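PDB 4DIM: phosphoribosylglycinamide synthetase from Anaerococcus prevotii, which probably binds ATP and metal ions and acts as an ATP-dependent ligase of the ATP-grasp type. Local coordinates for residues 241-244 / 245-249; 285-288 / 289-292. All coordinates share one frame; numbering follows the deposited sequence.

Contact 1 (241-244 / 245-249); sequences KTKT and EVKKA
Thr244 lays its methyl group against the carboxylate of Glu245, with CG2 3.6 Å from OE2. CG2 of Thr244 stands anti to the backbone N (OG1 chi1 -70°), which turns the methyl forward along the helix. There it also meets Lys248, whose CD lies 3.9 Å from this CG2. OG1 points back and bonds to the carbonyl of Glu240. The bend of Glu245 at chi2 (-43°) swings the carboxylate toward Lys248, whose own chain bends at chi3 to meet it. Lys248 NZ lies 3.5 Å from both OE1 and OE2 of Glu245, a salt bridge whose two hydrogen bonds are long and weak. Both groups have a further partner: Glu245 OE1 takes the N-H of Asn123, and Lys248 NZ reaches the carbonyl of Asn121. On another side, Lys247 folds back at its end, bringing NZ 3.8 Å from CB of Lys243. The backbone is regular alpha helix, with Val246 N 2.9 Å from Thr242 O. The methyls of Thr242 and Val246 are 4.3 Å apart, CG2 to CG2. They belong to the buried side of helix 236-253, which packs on the antiparallel sheet. Thr242 and Val246 rest on strands 194-203 and 206-219, and Ala249 on strand 270-277.

Contact 2 (285-288 / 289-292); sequences LPEL and VEIN
The short helix 285-293 starts at this contact, and in its first turns Leu288 and Ile291 run alongside each other in the same direction. Leu288 CD2 lies 4.1 Å from Ile291 CD1, an apolar contact between branch ends. In Ile291, CG1 stands anti to the carbonyl carbon (chi1 -74°), which turns this branch back along the helix. CG1 therefore also packs 3.4 Å from Glu287 O. That oxygen accepts the N-H of Ile291, with N and O 3.0 Å apart. Asn292 N bonds to Leu288 O in the same i to i+4 pattern. The carbonyl of Pro286 receives the N-H of Glu290, and CG of the same Glu290 lies 3.3 Å from Pro286 O. With chi1 at -75° this CG swings back beside the carbonyl, and the extended chain (chi2 179°) carries the carboxylate on past it. Its OE1 comes 4.0 Å from Glu287 CA, while OE2 bonds to the backbone N of Tyr297. The two carboxylates do not meet: Glu287 OE2 is 5.1 Å from Glu290 OE1. Glu287 OE2 bonds instead to the hydroxyl of Tyr298, so helix 297-305 supplies a partner to each acid. Were Glu290 an alanine, the N-H of Tyr297 would probably lose this acceptor, and the tie to helix 297-305 would be weaker. Val289 turns to another side. Its CG2 lies 3.3 Å from Leu285 O, and its side chain touches Phe209 and Met211 of strand 206-219. Leu285 and Leu288 both touch His228 of strand 223-230, while Ile291 meets Ile378 and Lys380 of strand 375-381. These contacts are typical of a short helix packed on an antiparallel sheet, with apolar residues from successive turns facing the strands.

Overall arrangement
Both contacts are single helical stretches held by i to i+4 backbone bonds, and both helices touch strand 206-219 of the eight-stranded antiparallel sheet. Their centres are 20 Å apart and their nearest atoms about 9 Å, so they do not touch. Contact 1 is partly buried and keeps exposed residues on its outer side. Contact 2 is the more buried, with five of its eight residues buried and the others only partly exposed, and lies closer to the centre of the chain. Their polar chemistry differs too. In 241-249 a lysine and a glutamate pair within the helix. In 285-292 two glutamates both bond outward to helix 297-305.

Contact 1 (241-244 / 245-249)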
# COMPACT_ATOMS: atom_id res chain seq x y z
N LYS A 241 14.40 -11.51 -8.86
CA LYS A 241 15.18 -10.53 -8.13
C LYS A 241 14.31 -9.79 -7.09
O LYS A 241 14.80 -9.46 -6.03
CB LYS A 241 15.83 -9.54 -9.10
CG LYS A 241 17.15 -10.01 -9.66
CD LYS A 241 17.63 -9.10 -10.79
CE LYS A 241 18.90 -9.61 -11.45
NZ LYS A 241 19.08 -9.00 -12.79
N THR A 242 13.02 -9.57 -7.39
CA THR A 242 12.05 -8.91 -6.51
C THR A 242 11.71 -9.86 -5.33
O THR A 242 11.69 -9.43 -4.16
CB THR A 242 10.79 -8.49 -7.34
OG1 THR A 242 11.19 -7.50 -8.27
CG2 THR A 242 9.68 -7.92 -6.51
N LYS A 243 11.47 -11.13 -5.63
CA LYS A 243 11.22 -12.17 -4.64
C LYS A 243 12.40 -12.25 -3.67
O LYS A 243 12.21 -12.37 -2.46
CB LYS A 243 11.01 -13.56 -5.32
CG LYS A 243 9.61 -13.74 -5.96
CD LYS A 243 9.43 -14.95 -6.83
CE LYS A 243 8.05 -14.94 -7.47
NZ LYS A 243 7.80 -16.15 -8.33
N THR A 244 13.62 -12.12 -4.20
CA THR A 244 14.81 -12.17 -3.39
C THR A 244 14.90 -10.99 -2.45
O THR A 244 15.15 -11.20 -1.26
CB THR A 244 16.05 -12.25 -4.28
OG1 THR A 244 16.07 -13.55 -4.90
CG2 THR A 244 17.34 -12.03 -3.48
N GLU A 245 14.76 -9.74 -2.96
CA GLU A 245 14.92 -8.56 -2.10
C GLU A 245 13.78 -8.44 -1.11
O GLU A 245 14.04 -8.05 0.03
CB GLU A 245 15.02 -7.26 -2.91
CG GLU A 245 16.25 -7.09 -3.78
CD GLU A 245 17.58 -7.49 -3.17
OE1 GLU A 245 18.08 -6.75 -2.30
OE2 GLU A 245 18.16 -8.52 -3.60
N VAL A 246 12.54 -8.75 -1.51
CA VAL A 246 11.43 -8.65 -0.58
C VAL A 246 11.62 -9.65 0.58
O VAL A 246 11.48 -9.27 1.73
CB VAL A 246 10.08 -8.84 -1.30
CG1 VAL A 246 8.94 -9.06 -0.30
CG2 VAL A 246 9.78 -7.65 -2.21
N LYS A 247 11.97 -10.91 0.29
CA LYS A 247 12.22 -11.92 1.35
C LYS A 247 13.36 -11.46 2.30
O LYS A 247 13.24 -11.64 3.52
CB LYS A 247 12.56 -13.28 0.75
CG LYS A 247 11.33 -14.04 0.24
CD LYS A 247 11.72 -15.46 -0.30
CE LYS A 247 10.57 -16.22 -0.94
NZ LYS A 247 10.29 -15.80 -2.35
N LYS A 248 14.42 -10.86 1.73
CA LYS A 248 15.52 -10.33 2.53
C LYS A 248 15.07 -9.19 3.43
O LYS A 248 15.48 -9.12 4.59
CB LYS A 248 16.65 -9.82 1.62
CG LYS A 248 17.53 -10.88 1.07
CD LYS A 248 18.34 -10.41 -0.10
CE LYS A 248 19.38 -9.42 0.28
NZ LYS A 248 20.22 -9.05 -0.87
N ALA A 249 14.26 -8.27 2.88
CA ALA A 249 13.74 -7.08 3.59
C ALA A 249 12.81 -7.45 4.70
O ALA A 249 12.84 -6.86 5.78
CB ALA A 249 13.01 -6.21 2.63

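Contact 2 (285-288 / 289-292)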
# COMPACT_ATOMS: atom_id res chain seq x y z
N LEU A 285 -5.40 -3.60 -4.77
CA LEU A 285 -4.34 -4.60 -4.78
C LEU A 285 -4.76 -5.92 -4.09
O LEU A 285 -4.42 -6.96 -4.62
CB LEU A 285 -3.04 -4.07 -4.19
CG LEU A 285 -2.36 -3.06 -5.13
CD1 LEU A 285 -1.38 -2.20 -4.41
CD2 LEU A 285 -1.58 -3.77 -6.24
N PRO A 286 -5.60 -5.99 -3.04
CA PRO A 286 -6.00 -7.32 -2.53
C PRO A 286 -6.87 -8.09 -3.52
O PRO A 286 -6.77 -9.30 -3.64
CB PRO A 286 -6.78 -7.00 -1.25
CG PRO A 286 -6.50 -5.56 -0.97
CD PRO A 286 -6.18 -4.90 -2.24
N GLU A 287 -7.66 -7.36 -4.28
CA GLU A 287 -8.48 -7.89 -5.36
C GLU A 287 -7.57 -8.42 -6.49
O GLU A 287 -7.89 -9.47 -7.03
CB GLU A 287 -9.45 -6.81 -5.90
CG GLU A 287 -10.60 -6.48 -4.96
CD GLU A 287 -10.35 -5.64 -3.72
OE1 GLU A 287 -9.28 -5.00 -3.63
OE2 GLU A 287 -11.24 -5.59 -2.84
N LEU A 288 -6.42 -7.79 -6.78
CA LEU A 288 -5.49 -8.33 -7.78
C LEU A 288 -4.69 -9.53 -7.28
O LEU A 288 -4.34 -10.41 -8.09
CB LEU A 288 -4.53 -7.27 -8.31
CG LEU A 288 -5.18 -6.10 -9.08
CD1 LEU A 288 -4.19 -5.11 -9.37
CD2 LEU A 288 -5.83 -6.55 -10.36
N VAL A 289 -4.47 -9.62 -5.94
CA VAL A 289 -3.86 -10.83 -5.35
C VAL A 289 -4.85 -11.98 -5.54
O VAL A 289 -4.46 -13.08 -5.92
CB VAL A 289 -3.49 -10.67 -3.85
CG1 VAL A 289 -2.84 -11.93 -3.34
CG2 VAL A 289 -2.54 -9.53 -3.62
N GLU A 290 -6.13 -11.71 -5.27
CA GLU A 290 -7.22 -12.70 -5.39
C GLU A 290 -7.32 -13.21 -6.84
O GLU A 290 -7.24 -14.41 -7.06
CB GLU A 290 -8.57 -12.12 -4.90
CG GLU A 290 -8.64 -12.02 -3.38
CD GLU A 290 -9.88 -11.46 -2.70
OE1 GLU A 290 -10.61 -10.64 -3.32
OE2 GLU A 290 -10.06 -11.75 -1.50
N ILE A 291 -7.36 -12.30 -7.82
CA ILE A 291 -7.39 -12.64 -9.27
C ILE A 291 -6.16 -13.51 -9.67
O ILE A 291 -6.31 -14.56 -10.28
CB ILE A 291 -7.45 -11.34 -10.15
CG1 ILE A 291 -8.83 -10.70 -10.11
CG2 ILE A 291 -7.03 -11.60 -11.57
CD1 ILE A 291 -8.90 -9.22 -10.53
N ASN A 292 -4.95 -13.04 -9.34
CA ASN A 292 -3.69 -13.67 -9.71
C ASN A 292 -3.47 -15.04 -9.14
O ASN A 292 -2.93 -15.87 -9.85
CB ASN A 292 -2.55 -12.81 -9.28
CG ASN A 292 -1.21 -13.26 -9.69
OD1 ASN A 292 -0.50 -13.80 -8.88
ND2 ASN A 292 -0.85 -13.02 -10.95